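Local coordinates for protein P450 epoxidase (Sorangium cellulosum, PDB 1Q5D) that binds heme as a cytochrome P450, a fold rich in helices, and also holds a second ligand in its pocket, at residues A[269-274]-A[389-394]; A[132-137]-A[380-385]; A[214-219]-A[228-233]. All coordinates share one frame; numbering follows the deposited sequence.

How the contacts relate
From the N terminus, 132-137 comes first, in the C-terminal part of helix 123-137, and opens contact 2. Contact 3 then opens and closes within that span, folding helix 225-234 back on its neighbour in sequence, helix 195-218, across a short loop. Next, 269-274 opens contact 1 before 380-385 closes contact 2, so these two long-range contacts cross; 389-394 closes contact 1 last. Contacts 1 and 2, with centres about 16 Å apart, meet where Met-389 CE lies 3.4 Å from Ile-382 CG1, joining three helices to a small antiparallel sheet. Contact 3 lies on the opposite side of the chain's centre from contact 1, the centres of the two contacts about 45 Å apart.

Contact 1: A[269-274]-A[389-394]; sequences NLLRSP and MKLKET
Leu-271 presses both of its methyl groups against the chain around Met-389 and Leu-391, and nearly all the packing between 269-274 and 389-394 depends on this one side chain. Its CG is anti to its own carbonyl carbon (chi1 -64°), which carries the two branches across to the other segment, each to a different part of it. CD2 makes the closest approach, lying 3.4 Å from Met-389 O, a van der Waals contact of a methyl with a backbone oxygen. The same methyl is 4.1 Å from Met-389 CG, on the side chain that runs on into the interior. CD1 takes the next step along the chain, 4.0 Å from Leu-391 N and 4.2 Å from Leu-391 CG; here the two leucine side chains cross obliquely. No hydrogen bond links the segments, so the contact is van der Waals packing of a leucine on side chains and backbone.

In the P450 fold, the first segment runs from the C-terminal end of the long central helix, here 257-272, into the first residue of helix 274-282, and the second carries the short strand 390-391 that follows the L helix. That strand is held by strand 406-412, with Lys-390 bonding to Ile-412 through the backbone. Val-411 also touches Leu-271, and Leu-409 touches Leu-391, while Phe-383 of the L helix lies against Leu-271 on the Met-389 side.

Around this core the contact opens toward solvent. Lys-390 turns its CB away from the helix, and its exposed chain makes no close contact with 269-274. Arg-272, also exposed, reaches over to touch Pro-395, its side chain staying clear of close contact with 389-394. Lys-392 and Glu-393 lie farther off, with Glu-393 against Asn-410.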
ATOM      1  N   ASN A 269     -14.541   8.097  -4.564  1.00 33.08           N
ATOM      2  CA  ASN A 269     -15.164   7.452  -5.700  1.00 33.44           C
ATOM      3  C   ASN A 269     -16.645   7.176  -5.511  1.00 33.81           C
ATOM      4  O   ASN A 269     -17.387   7.152  -6.481  1.00 34.76           O
ATOM      5  CB  ASN A 269     -14.411   6.178  -6.093  1.00 33.27           C
ATOM      6  CG  ASN A 269     -13.235   6.466  -6.994  1.00 33.63           C
ATOM      7  OD1 ASN A 269     -13.391   6.665  -8.201  1.00 34.40           O
ATOM      8  ND2 ASN A 269     -12.048   6.483  -6.417  1.00 33.12           N
ATOM      9  N   LEU A 270     -17.076   7.000  -4.267  1.00 34.74           N
ATOM     10  CA  LEU A 270     -18.496   6.797  -3.983  1.00 36.48           C
ATOM     11  C   LEU A 270     -19.252   8.125  -3.990  1.00 38.09           C
ATOM     12  O   LEU A 270     -20.416   8.172  -4.376  1.00 39.05           O
ATOM     13  CB  LEU A 270     -18.695   6.048  -2.656  1.00 35.46           C
ATOM     14  CG  LEU A 270     -18.308   4.573  -2.719  1.00 35.32           C
ATOM     15  CD1 LEU A 270     -18.331   3.901  -1.323  1.00 35.39           C
ATOM     16  CD2 LEU A 270     -19.180   3.798  -3.714  1.00 35.63           C
ATOM     17  N   LEU A 271     -18.592   9.209  -3.578  1.00 39.24           N
ATOM     18  CA  LEU A 271     -19.170  10.547  -3.741  1.00 39.54           C
ATOM     19  C   LEU A 271     -19.283  10.916  -5.222  1.00 40.79           C
ATOM     20  O   LEU A 271     -20.251  11.563  -5.629  1.00 41.45           O
ATOM     21  CB  LEU A 271     -18.341  11.599  -3.015  1.00 38.38           C
ATOM     22  CG  LEU A 271     -18.269  11.484  -1.492  1.00 37.77           C
ATOM     23  CD1 LEU A 271     -17.347  12.541  -0.930  1.00 36.23           C
ATOM     24  CD2 LEU A 271     -19.660  11.589  -0.864  1.00 36.69           C
ATOM     25  N   ARG A 272     -18.299  10.493  -6.018  1.00 41.53           N
ATOM     26  CA  ARG A 272     -18.270  10.765  -7.462  1.00 43.22           C
ATOM     27  C   ARG A 272     -19.244   9.926  -8.300  1.00 43.52           C
ATOM     28  O   ARG A 272     -19.592  10.318  -9.412  1.00 43.85           O
ATOM     29  CB  ARG A 272     -16.856  10.569  -8.015  1.00 43.70           C
ATOM     30  CG  ARG A 272     -15.986  11.794  -7.941  1.00 45.04           C
ATOM     31  CD  ARG A 272     -14.566  11.543  -8.398  1.00 46.32           C
ATOM     32  NE  ARG A 272     -13.671  12.643  -8.053  1.00 47.25           N
ATOM     33  CZ  ARG A 272     -12.360  12.619  -8.269  1.00 48.11           C
ATOM     34  NH1 ARG A 272     -11.799  11.547  -8.825  1.00 47.92           N
ATOM     35  NH2 ARG A 272     -11.607  13.663  -7.924  1.00 48.62           N
ATOM     36  N   SER A 273     -19.658   8.770  -7.795  1.00 44.67           N
ATOM     37  CA  SER A 273     -20.641   7.937  -8.499  1.00 45.80           C
ATOM     38  C   SER A 273     -21.881   7.685  -7.648  1.00 46.18           C
ATOM     39  O   SER A 273     -21.954   6.692  -6.919  1.00 45.85           O
ATOM     40  CB  SER A 273     -20.031   6.599  -8.914  1.00 46.35           C
ATOM     41  OG  SER A 273     -18.894   6.788  -9.739  1.00 48.55           O
ATOM     42  N   PRO A 274     -22.843   8.600  -7.715  1.00 46.63           N
ATOM     43  CA  PRO A 274     -24.126   8.419  -7.026  1.00 46.58           C
ATOM     44  C   PRO A 274     -24.746   7.053  -7.330  1.00 46.28           C
ATOM     45  O   PRO A 274     -25.379   6.451  -6.455  1.00 45.91           O
ATOM     46  CB  PRO A 274     -24.990   9.535  -7.618  1.00 46.74           C
ATOM     47  CG  PRO A 274     -24.016  10.600  -7.974  1.00 46.81           C
ATOM     48  CD  PRO A 274     -22.772   9.886  -8.429  1.00 46.60           C
ATOM     49  N   MET A 389     -23.760  12.681   2.792  1.00 49.63           N
ATOM     50  CA  MET A 389     -22.435  13.301   2.673  1.00 49.13           C
ATOM     51  C   MET A 389     -22.146  13.792   1.253  1.00 48.84           C
ATOM     52  O   MET A 389     -22.446  13.102   0.284  1.00 49.16           O
ATOM     53  CB  MET A 389     -21.350  12.307   3.102  1.00 48.85           C
ATOM     54  CG  MET A 389     -19.924  12.844   3.061  1.00 48.78           C
ATOM     55  SD  MET A 389     -18.691  11.543   3.448  1.00 48.71           S
ATOM     56  CE  MET A 389     -19.721  10.365   4.296  1.00 48.77           C
ATOM     57  N   LYS A 390     -21.557  14.980   1.136  1.00 49.58           N
ATOM     58  CA  LYS A 390     -21.220  15.549  -0.168  1.00 50.15           C
ATOM     59  C   LYS A 390     -19.816  16.124  -0.163  1.00 49.95           C
ATOM     60  O   LYS A 390     -19.350  16.621   0.858  1.00 49.07           O
ATOM     61  CB  LYS A 390     -22.191  16.679  -0.532  1.00 52.03           C
ATOM     62  CG  LYS A 390     -23.586  16.234  -0.942  1.00 53.55           C
ATOM     63  CD  LYS A 390     -24.181  17.163  -2.007  1.00 54.99           C
ATOM     64  CE  LYS A 390     -24.210  18.625  -1.555  1.00 56.07           C
ATOM     65  NZ  LYS A 390     -25.077  19.462  -2.453  1.00 56.85           N
ATOM     66  N   LEU A 391     -19.158  16.069  -1.317  1.00 50.66           N
ATOM     67  CA  LEU A 391     -17.875  16.733  -1.536  1.00 51.80           C
ATOM     68  C   LEU A 391     -17.996  18.251  -1.397  1.00 52.86           C
ATOM     69  O   LEU A 391     -18.797  18.879  -2.095  1.00 52.85           O
ATOM     70  CB  LEU A 391     -17.374  16.421  -2.951  1.00 52.18           C
ATOM     71  CG  LEU A 391     -15.993  15.804  -3.138  1.00 52.31           C
ATOM     72  CD1 LEU A 391     -15.522  15.990  -4.580  1.00 52.32           C
ATOM     73  CD2 LEU A 391     -14.988  16.384  -2.143  1.00 52.65           C
ATOM     74  N   LYS A 392     -17.197  18.849  -0.516  1.00 53.63           N
ATOM     75  CA  LYS A 392     -17.215  20.301  -0.363  1.00 55.09           C
ATOM     76  C   LYS A 392     -16.493  20.979  -1.518  1.00 55.46           C
ATOM     77  O   LYS A 392     -16.920  22.030  -1.999  1.00 55.49           O
ATOM     78  CB  LYS A 392     -16.591  20.737   0.966  1.00 55.90           C
ATOM     79  CG  LYS A 392     -16.990  22.150   1.383  1.00 56.71           C
ATOM     80  CD  LYS A 392     -15.961  22.772   2.308  1.00 57.42           C
ATOM     81  CE  LYS A 392     -16.493  24.062   2.920  1.00 58.19           C
ATOM     82  NZ  LYS A 392     -15.787  24.390   4.194  1.00 58.76           N
ATOM     83  N   GLU A 393     -15.397  20.368  -1.957  1.00 55.41           N
ATOM     84  CA  GLU A 393     -14.590  20.913  -3.038  1.00 55.52           C
ATOM     85  C   GLU A 393     -13.510  19.914  -3.436  1.00 53.81           C
ATOM     86  O   GLU A 393     -13.280  18.929  -2.729  1.00 53.83           O
ATOM     87  CB  GLU A 393     -13.978  22.257  -2.630  1.00 57.51           C
ATOM     88  CG  GLU A 393     -12.512  22.199  -2.242  1.00 59.82           C
ATOM     89  CD  GLU A 393     -12.308  21.876  -0.779  1.00 60.86           C
ATOM     90  OE1 GLU A 393     -12.780  22.652   0.080  1.00 61.58           O
ATOM     91  OE2 GLU A 393     -11.670  20.842  -0.493  1.00 61.83           O
ATOM     92  N   THR A 394     -12.861  20.169  -4.567  1.00 51.02           N
ATOM     93  CA  THR A 394     -11.888  19.240  -5.137  1.00 48.64           C
ATOM     94  C   THR A 394     -10.822  18.811  -4.132  1.00 45.96           C
ATOM     95  O   THR A 394     -10.221  19.646  -3.446  1.00 45.97           O
ATOM     96  CB  THR A 394     -11.212  19.860  -6.381  1.00 49.20           C
ATOM     97  OG1 THR A 394     -12.109  20.792  -7.001  1.00 49.99           O
ATOM     98  CG2 THR A 394     -11.014  18.804  -7.457  1.00 49.40           C
TER

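Contact 2: A[132-137]-A[380-385]; sequences QLLDAR and GTIFRR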
ATOM      1  N   GLN A 132     -15.023   6.646  17.371  1.00 39.34           N
ATOM      2  CA  GLN A 132     -14.464   7.763  18.124  1.00 41.81           C
ATOM      3  C   GLN A 132     -13.970   8.905  17.228  1.00 40.61           C
ATOM      4  O   GLN A 132     -14.084  10.076  17.595  1.00 39.54           O
ATOM      5  CB  GLN A 132     -13.398   7.299  19.130  1.00 45.04           C
ATOM      6  CG  GLN A 132     -12.055   6.911  18.527  1.00 48.90           C
ATOM      7  CD  GLN A 132     -11.032   6.479  19.573  1.00 50.94           C
ATOM      8  OE1 GLN A 132     -10.038   5.820  19.244  1.00 52.49           O
ATOM      9  NE2 GLN A 132     -11.267   6.849  20.830  1.00 52.06           N
ATOM     10  N   LEU A 133     -13.475   8.569  16.041  1.00 39.20           N
ATOM     11  CA  LEU A 133     -13.067   9.599  15.085  1.00 39.66           C
ATOM     12  C   LEU A 133     -14.272  10.414  14.618  1.00 40.14           C
ATOM     13  O   LEU A 133     -14.216  11.644  14.550  1.00 39.94           O
ATOM     14  CB  LEU A 133     -12.312   8.987  13.898  1.00 37.72           C
ATOM     15  CG  LEU A 133     -10.923   8.439  14.216  1.00 37.23           C
ATOM     16  CD1 LEU A 133     -10.415   7.549  13.073  1.00 35.42           C
ATOM     17  CD2 LEU A 133      -9.914   9.573  14.536  1.00 37.33           C
ATOM     18  N   LEU A 134     -15.376   9.727  14.336  1.00 41.35           N
ATOM     19  CA  LEU A 134     -16.590  10.393  13.870  1.00 42.92           C
ATOM     20  C   LEU A 134     -17.260  11.225  14.971  1.00 44.61           C
ATOM     21  O   LEU A 134     -17.762  12.317  14.711  1.00 44.48           O
ATOM     22  CB  LEU A 134     -17.571   9.382  13.255  1.00 42.50           C
ATOM     23  CG  LEU A 134     -17.233   8.895  11.833  1.00 41.79           C
ATOM     24  CD1 LEU A 134     -18.151   7.780  11.385  1.00 41.20           C
ATOM     25  CD2 LEU A 134     -17.287  10.049  10.834  1.00 41.62           C
ATOM     26  N   ASP A 135     -17.248  10.718  16.198  1.00 46.80           N
ATOM     27  CA  ASP A 135     -17.778  11.463  17.338  1.00 49.29           C
ATOM     28  C   ASP A 135     -16.956  12.715  17.633  1.00 50.33           C
ATOM     29  O   ASP A 135     -17.507  13.776  17.922  1.00 49.99           O
ATOM     30  CB  ASP A 135     -17.813  10.574  18.575  1.00 50.79           C
ATOM     31  CG  ASP A 135     -18.917   9.543  18.512  1.00 52.43           C
ATOM     32  OD1 ASP A 135     -18.920   8.630  19.362  1.00 53.55           O
ATOM     33  OD2 ASP A 135     -19.826   9.563  17.648  1.00 53.63           O
ATOM     34  N   ALA A 136     -15.635  12.578  17.560  1.00 51.25           N
ATOM     35  CA  ALA A 136     -14.714  13.677  17.835  1.00 52.82           C
ATOM     36  C   ALA A 136     -14.851  14.882  16.896  1.00 53.94           C
ATOM     37  O   ALA A 136     -14.559  16.006  17.294  1.00 53.74           O
ATOM     38  CB  ALA A 136     -13.262  13.172  17.838  1.00 52.58           C
ATOM     39  N   ARG A 137     -15.289  14.669  15.656  1.00 55.87           N
ATOM     40  CA  ARG A 137     -15.214  15.750  14.670  1.00 57.65           C
ATOM     41  C   ARG A 137     -16.433  15.973  13.779  1.00 58.53           C
ATOM     42  O   ARG A 137     -16.486  16.961  13.046  1.00 58.40           O
ATOM     43  CB  ARG A 137     -13.962  15.590  13.801  1.00 58.81           C
ATOM     44  CG  ARG A 137     -12.653  15.730  14.567  1.00 60.24           C
ATOM     45  CD  ARG A 137     -11.573  16.484  13.818  1.00 61.40           C
ATOM     46  NE  ARG A 137     -11.620  17.918  14.089  1.00 62.91           N
ATOM     47  CZ  ARG A 137     -12.239  18.813  13.325  1.00 63.50           C
ATOM     48  NH1 ARG A 137     -12.884  18.437  12.224  1.00 63.64           N
ATOM     49  NH2 ARG A 137     -12.213  20.094  13.665  1.00 64.10           N
ATOM     50  N   GLY A 380     -18.119   1.790   5.088  1.00 32.18           N
ATOM     51  CA  GLY A 380     -19.483   1.394   5.423  1.00 34.20           C
ATOM     52  C   GLY A 380     -20.076   2.306   6.497  1.00 35.19           C
ATOM     53  O   GLY A 380     -21.151   2.879   6.311  1.00 36.61           O
ATOM     54  N   THR A 381     -19.355   2.478   7.602  1.00 34.49           N
ATOM     55  CA  THR A 381     -19.827   3.304   8.720  1.00 34.36           C
ATOM     56  C   THR A 381     -20.108   4.751   8.353  1.00 35.12           C
ATOM     57  O   THR A 381     -21.169   5.301   8.706  1.00 34.71           O
ATOM     58  CB  THR A 381     -18.806   3.288   9.859  1.00 34.46           C
ATOM     59  OG1 THR A 381     -18.710   1.971  10.413  1.00 34.64           O
ATOM     60  CG2 THR A 381     -19.278   4.159  11.027  1.00 33.79           C
ATOM     61  N   ILE A 382     -19.153   5.395   7.682  1.00 34.42           N
ATOM     62  CA  ILE A 382     -19.301   6.816   7.391  1.00 34.99           C
ATOM     63  C   ILE A 382     -20.538   7.115   6.540  1.00 35.27           C
ATOM     64  O   ILE A 382     -21.248   8.094   6.783  1.00 35.98           O
ATOM     65  CB  ILE A 382     -17.981   7.457   6.822  1.00 34.52           C
ATOM     66  CG1 ILE A 382     -18.060   8.985   6.901  1.00 35.33           C
ATOM     67  CG2 ILE A 382     -17.697   6.980   5.412  1.00 34.32           C
ATOM     68  CD1 ILE A 382     -16.730   9.710   6.669  1.00 33.65           C
ATOM     69  N   PHE A 383     -20.809   6.257   5.562  1.00 36.34           N
ATOM     70  CA  PHE A 383     -21.971   6.421   4.691  1.00 37.59           C
ATOM     71  C   PHE A 383     -23.289   5.984   5.334  1.00 39.24           C
ATOM     72  O   PHE A 383     -24.347   6.471   4.947  1.00 39.99           O
ATOM     73  CB  PHE A 383     -21.765   5.686   3.355  1.00 36.59           C
ATOM     74  CG  PHE A 383     -20.946   6.468   2.366  1.00 36.34           C
ATOM     75  CD1 PHE A 383     -19.702   6.002   1.948  1.00 35.48           C
ATOM     76  CD2 PHE A 383     -21.405   7.690   1.881  1.00 35.99           C
ATOM     77  CE1 PHE A 383     -18.928   6.738   1.057  1.00 36.06           C
ATOM     78  CE2 PHE A 383     -20.652   8.423   0.981  1.00 36.12           C
ATOM     79  CZ  PHE A 383     -19.405   7.945   0.563  1.00 35.81           C
ATOM     80  N   ARG A 384     -23.225   5.061   6.293  1.00 40.77           N
ATOM     81  CA  ARG A 384     -24.421   4.642   7.032  1.00 43.01           C
ATOM     82  C   ARG A 384     -24.819   5.732   8.014  1.00 43.81           C
ATOM     83  O   ARG A 384     -26.000   6.002   8.224  1.00 43.97           O
ATOM     84  CB  ARG A 384     -24.172   3.332   7.794  1.00 43.46           C
ATOM     85  CG  ARG A 384     -24.483   2.072   7.008  1.00 44.10           C
ATOM     86  CD  ARG A 384     -24.634   0.816   7.863  1.00 44.69           C
ATOM     87  NE  ARG A 384     -23.406   0.484   8.589  1.00 45.82           N
ATOM     88  CZ  ARG A 384     -22.390  -0.204   8.077  1.00 46.17           C
ATOM     89  NH1 ARG A 384     -22.431  -0.640   6.833  1.00 47.15           N
ATOM     90  NH2 ARG A 384     -21.325  -0.457   8.810  1.00 47.38           N
ATOM     91  N   ARG A 385     -23.818   6.364   8.610  1.00 44.17           N
ATOM     92  CA  ARG A 385     -24.054   7.408   9.591  1.00 45.25           C
ATOM     93  C   ARG A 385     -24.353   8.764   8.951  1.00 45.46           C
ATOM     94  O   ARG A 385     -25.073   9.585   9.526  1.00 44.37           O
ATOM     95  CB  ARG A 385     -22.860   7.519  10.534  1.00 46.38           C
ATOM     96  CG  ARG A 385     -23.185   7.167  11.970  1.00 47.74           C
ATOM     97  CD  ARG A 385     -22.833   5.739  12.369  1.00 48.37           C
ATOM     98  NE  ARG A 385     -21.741   5.735  13.337  1.00 48.72           N
ATOM     99  CZ  ARG A 385     -21.247   4.659  13.935  1.00 48.60           C
ATOM    100  NH1 ARG A 385     -21.735   3.445  13.690  1.00 49.01           N
ATOM    101  NH2 ARG A 385     -20.240   4.804  14.777  1.00 48.37           N
TER
HETATM  102  O   HOH W   1     -20.955   8.482  14.582  1.00 52.32           O
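The D and L helices of the P450 fold, 123-137 and 368-385, meet near their C-terminal ends through Leu-134, which points at Thr-381 and Ile-382. The leucine divides its methyls between these neighbours. CD1 lies 3.8 Å from Thr-381 CG2, and CD2 lies 4.1 Å from Ile-382 CG1, the two side chains of the latter pair crossing at about a right angle. All three residues are buried, and Tyr-149 and Phe-386 add further apolar cover around Leu-134.

Thr-381 keeps its two branches for different work. With CG2 anti to the backbone N and OG1 beside it (chi1 -66°), the methyl faces the leucine while the hydroxyl bonds to Ile-377 O within its own helix and to Gln-127 NE2 of the D helix.

Toward the surface the helices are joined by charge and water. Arg-385 forms a salt bridge with Asp-131, and a water accepts a bond from Arg-385 NE at 3.1 Å while giving only a weak one, 3.4 Å long, to Asp-135 OD2. The Arg-385 guanidinium lies flat over the threonine methyl, with Thr-381 CG2 3.5 Å from its plane and beneath its centre.

Contact 3: A[214-219]-A[228-233]; sequences DERRRN and MLLQAE
Apolar packing is the entire direct contact between 214-219 and 228-233, and it is made by Leu-230 set against the aliphatic parts of Arg-216 and Arg-217. The leucine points toward the opposing helix and gives each arginine one methyl: CD1 lies 3.7 Å from Arg-216 CG, and CD2 lies 3.6 Å from Arg-217 CG. Both arginine chains cross the leucine at about a right angle, so that it wedges between two consecutive residues of that helix. Arg-216 has CG anti to its backbone N (chi1 -172°), which brings its first methylenes over the leucine; the chain then bends at chi2 and chi3 and turns its charged end away from Leu-230, to Asp-224.

The charges are settled without any bond between the segments. Arg-216, a buried arginine, makes its salt bridge to Asp-224 through NH1, and Leu-162 O also accepts a hydrogen bond from NH1. Arg-217 turns back along its own helix, where NH2 forms a salt bridge with Asp-214 OD1 at 2.6 Å. The oxygen lies close to the guanidinium plane but is approached from above its own carboxylate plane, 42° out of it. Glu-233 is also near, with OE2 5.8 Å from Arg-217 NE, too far to pair but probably a mild electrostatic attraction.

A further hydrogen bond, from Asn-219 ND2 to Glu-215 OE2 at 2.9 Å, ties the first residue beyond the helix back to its last turn. In the P450 fold these segments belong to the G helix, 195-218, and the short H helix, 225-234, joined by a short loop. The H helix in turn rests on helix 241-255, where Leu-244 touches both Leu-229 and Leu-230, and on helix 100-110, where Leu-109 meets Met-228, Leu-229 and Ala-232.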
ATOM      1  N   ASP A 214      11.100  -6.256  22.892  1.00 34.19           N
ATOM      2  CA  ASP A 214      11.716  -6.660  24.155  1.00 35.91           C
ATOM      3  C   ASP A 214      10.663  -6.865  25.248  1.00 34.31           C
ATOM      4  O   ASP A 214      10.798  -7.765  26.072  1.00 34.55           O
ATOM      5  CB  ASP A 214      12.729  -5.620  24.632  1.00 38.63           C
ATOM      6  CG  ASP A 214      14.056  -5.693  23.891  1.00 41.11           C
ATOM      7  OD1 ASP A 214      14.448  -6.773  23.400  1.00 42.46           O
ATOM      8  OD2 ASP A 214      14.788  -4.696  23.753  1.00 43.51           O
ATOM      9  N   GLU A 215       9.637  -6.018  25.283  1.00 33.19           N
ATOM     10  CA  GLU A 215       8.568  -6.162  26.277  1.00 33.25           C
ATOM     11  C   GLU A 215       7.745  -7.424  26.033  1.00 33.01           C
ATOM     12  O   GLU A 215       7.352  -8.119  26.987  1.00 31.33           O
ATOM     13  CB  GLU A 215       7.643  -4.933  26.300  1.00 34.25           C
ATOM     14  CG  GLU A 215       6.758  -4.815  27.539  1.00 36.66           C
ATOM     15  CD  GLU A 215       5.430  -5.572  27.444  1.00 38.29           C
ATOM     16  OE1 GLU A 215       5.027  -5.976  26.331  1.00 38.54           O
ATOM     17  OE2 GLU A 215       4.761  -5.763  28.499  1.00 38.89           O
ATOM     18  N   ARG A 216       7.480  -7.725  24.761  1.00 31.19           N
ATOM     19  CA  ARG A 216       6.714  -8.920  24.425  1.00 29.92           C
ATOM     20  C   ARG A 216       7.538 -10.171  24.712  1.00 30.52           C
ATOM     21  O   ARG A 216       6.988 -11.240  24.983  1.00 30.76           O
ATOM     22  CB  ARG A 216       6.245  -8.903  22.961  1.00 29.07           C
ATOM     23  CG  ARG A 216       5.271 -10.067  22.634  1.00 28.95           C
ATOM     24  CD  ARG A 216       3.874  -9.889  23.225  1.00 28.35           C
ATOM     25  NE  ARG A 216       3.527  -8.481  23.330  1.00 30.32           N
ATOM     26  CZ  ARG A 216       2.935  -7.797  22.357  1.00 31.66           C
ATOM     27  NH1 ARG A 216       2.593  -8.431  21.235  1.00 32.35           N
ATOM     28  NH2 ARG A 216       2.649  -6.506  22.514  1.00 32.09           N
ATOM     29  N   ARG A 217       8.858 -10.044  24.670  1.00 30.17           N
ATOM     30  CA  ARG A 217       9.714 -11.180  24.989  1.00 33.01           C
ATOM     31  C   ARG A 217       9.620 -11.448  26.490  1.00 33.34           C
ATOM     32  O   ARG A 217       9.674 -12.602  26.933  1.00 33.34           O
ATOM     33  CB  ARG A 217      11.162 -10.892  24.613  1.00 35.62           C
ATOM     34  CG  ARG A 217      11.500 -11.212  23.163  1.00 39.17           C
ATOM     35  CD  ARG A 217      12.993 -11.300  22.884  1.00 42.57           C
ATOM     36  NE  ARG A 217      13.697 -10.112  23.364  1.00 45.38           N
ATOM     37  CZ  ARG A 217      14.919 -10.122  23.902  1.00 47.09           C
ATOM     38  NH1 ARG A 217      15.585 -11.264  24.053  1.00 47.42           N
ATOM     39  NH2 ARG A 217      15.474  -8.983  24.293  1.00 47.83           N
ATOM     40  N   ARG A 218       9.479 -10.360  27.244  1.00 32.28           N
ATOM     41  CA  ARG A 218       9.365 -10.392  28.701  1.00 33.18           C
ATOM     42  C   ARG A 218       7.982 -10.898  29.143  1.00 32.30           C
ATOM     43  O   ARG A 218       7.870 -11.717  30.072  1.00 32.00           O
ATOM     44  CB  ARG A 218       9.653  -8.984  29.251  1.00 33.41           C
ATOM     45  CG  ARG A 218       9.144  -8.681  30.654  1.00 36.99           C
ATOM     46  CD  ARG A 218       9.530  -7.263  31.154  1.00 39.59           C
ATOM     47  NE  ARG A 218       9.332  -7.077  32.597  1.00 40.28           N
ATOM     48  CZ  ARG A 218      10.146  -7.554  33.547  1.00 41.60           C
ATOM     49  NH1 ARG A 218      11.224  -8.260  33.232  1.00 41.68           N
ATOM     50  NH2 ARG A 218       9.884  -7.317  34.825  1.00 41.91           N
ATOM     51  N   ASN A 219       6.939 -10.405  28.474  1.00 31.19           N
ATOM     52  CA  ASN A 219       5.560 -10.857  28.697  1.00 30.71           C
ATOM     53  C   ASN A 219       4.867 -11.464  27.459  1.00 30.75           C
ATOM     54  O   ASN A 219       3.958 -10.838  26.905  1.00 31.39           O
ATOM     55  CB  ASN A 219       4.730  -9.685  29.209  1.00 30.53           C
ATOM     56  CG  ASN A 219       5.338  -9.048  30.450  1.00 32.04           C
ATOM     57  OD1 ASN A 219       5.486  -9.707  31.473  1.00 30.59           O
ATOM     58  ND2 ASN A 219       5.710  -7.777  30.354  1.00 31.47           N
ATOM     59  N   MET A 228       4.307 -15.239  18.572  1.00 32.15           N
ATOM     60  CA  MET A 228       4.553 -16.334  17.633  1.00 33.62           C
ATOM     61  C   MET A 228       5.866 -16.128  16.881  1.00 32.93           C
ATOM     62  O   MET A 228       6.686 -17.051  16.774  1.00 33.14           O
ATOM     63  CB  MET A 228       3.379 -16.478  16.650  1.00 36.27           C
ATOM     64  CG  MET A 228       3.539 -17.634  15.668  1.00 39.48           C
ATOM     65  SD  MET A 228       4.511 -17.157  14.216  1.00 42.64           S
ATOM     66  CE  MET A 228       3.387 -15.899  13.500  1.00 41.39           C
ATOM     67  N   LEU A 229       6.075 -14.916  16.375  1.00 32.03           N
ATOM     68  CA  LEU A 229       7.305 -14.602  15.655  1.00 32.25           C
ATOM     69  C   LEU A 229       8.510 -14.738  16.587  1.00 33.39           C
ATOM     70  O   LEU A 229       9.533 -15.327  16.227  1.00 33.26           O
ATOM     71  CB  LEU A 229       7.243 -13.186  15.042  1.00 31.79           C
ATOM     72  CG  LEU A 229       6.211 -13.011  13.922  1.00 32.50           C
ATOM     73  CD1 LEU A 229       6.023 -11.519  13.548  1.00 32.64           C
ATOM     74  CD2 LEU A 229       6.592 -13.846  12.695  1.00 32.23           C
ATOM     75  N   LEU A 230       8.375 -14.225  17.800  1.00 34.19           N
ATOM     76  CA  LEU A 230       9.488 -14.276  18.746  1.00 36.41           C
ATOM     77  C   LEU A 230       9.897 -15.712  19.072  1.00 38.26           C
ATOM     78  O   LEU A 230      11.084 -16.021  19.155  1.00 38.52           O
ATOM     79  CB  LEU A 230       9.143 -13.488  20.003  1.00 35.31           C
ATOM     80  CG  LEU A 230       9.084 -11.985  19.723  1.00 34.93           C
ATOM     81  CD1 LEU A 230       8.164 -11.242  20.706  1.00 34.91           C
ATOM     82  CD2 LEU A 230      10.483 -11.395  19.697  1.00 33.97           C
ATOM     83  N   GLN A 231       8.910 -16.591  19.213  1.00 40.49           N
ATOM     84  CA  GLN A 231       9.179 -17.994  19.485  1.00 43.65           C
ATOM     85  C   GLN A 231       9.873 -18.667  18.310  1.00 44.42           C
ATOM     86  O   GLN A 231      10.818 -19.436  18.500  1.00 45.30           O
ATOM     87  CB  GLN A 231       7.892 -18.723  19.834  1.00 44.58           C
ATOM     88  CG  GLN A 231       7.313 -18.310  21.162  1.00 46.83           C
ATOM     89  CD  GLN A 231       6.045 -19.071  21.487  1.00 48.63           C
ATOM     90  OE1 GLN A 231       5.492 -18.933  22.577  1.00 50.27           O
ATOM     91  NE2 GLN A 231       5.588 -19.888  20.546  1.00 49.64           N
ATOM     92  N   ALA A 232       9.414 -18.368  17.097  1.00 45.11           N
ATOM     93  CA  ALA A 232      10.081 -18.831  15.886  1.00 46.34           C
ATOM     94  C   ALA A 232      11.551 -18.415  15.877  1.00 48.24           C
ATOM     95  O   ALA A 232      12.427 -19.189  15.475  1.00 47.72           O
ATOM     96  CB  ALA A 232       9.372 -18.281  14.642  1.00 45.99           C
ATOM     97  N   GLU A 233      11.815 -17.184  16.311  1.00 50.37           N
ATOM     98  CA  GLU A 233      13.172 -16.659  16.317  1.00 53.79           C
ATOM     99  C   GLU A 233      14.050 -17.368  17.357  1.00 55.55           C
ATOM    100  O   GLU A 233      15.239 -17.609  17.122  1.00 55.42           O
ATOM    101  CB  GLU A 233      13.154 -15.151  16.569  1.00 54.49           C
ATOM    102  CG  GLU A 233      14.522 -14.522  16.734  1.00 55.60           C
ATOM    103  CD  GLU A 233      14.546 -13.490  17.846  1.00 56.61           C
ATOM    104  OE1 GLU A 233      15.302 -12.500  17.722  1.00 56.78           O
ATOM    105  OE2 GLU A 233      13.800 -13.666  18.841  1.00 57.20           O
TER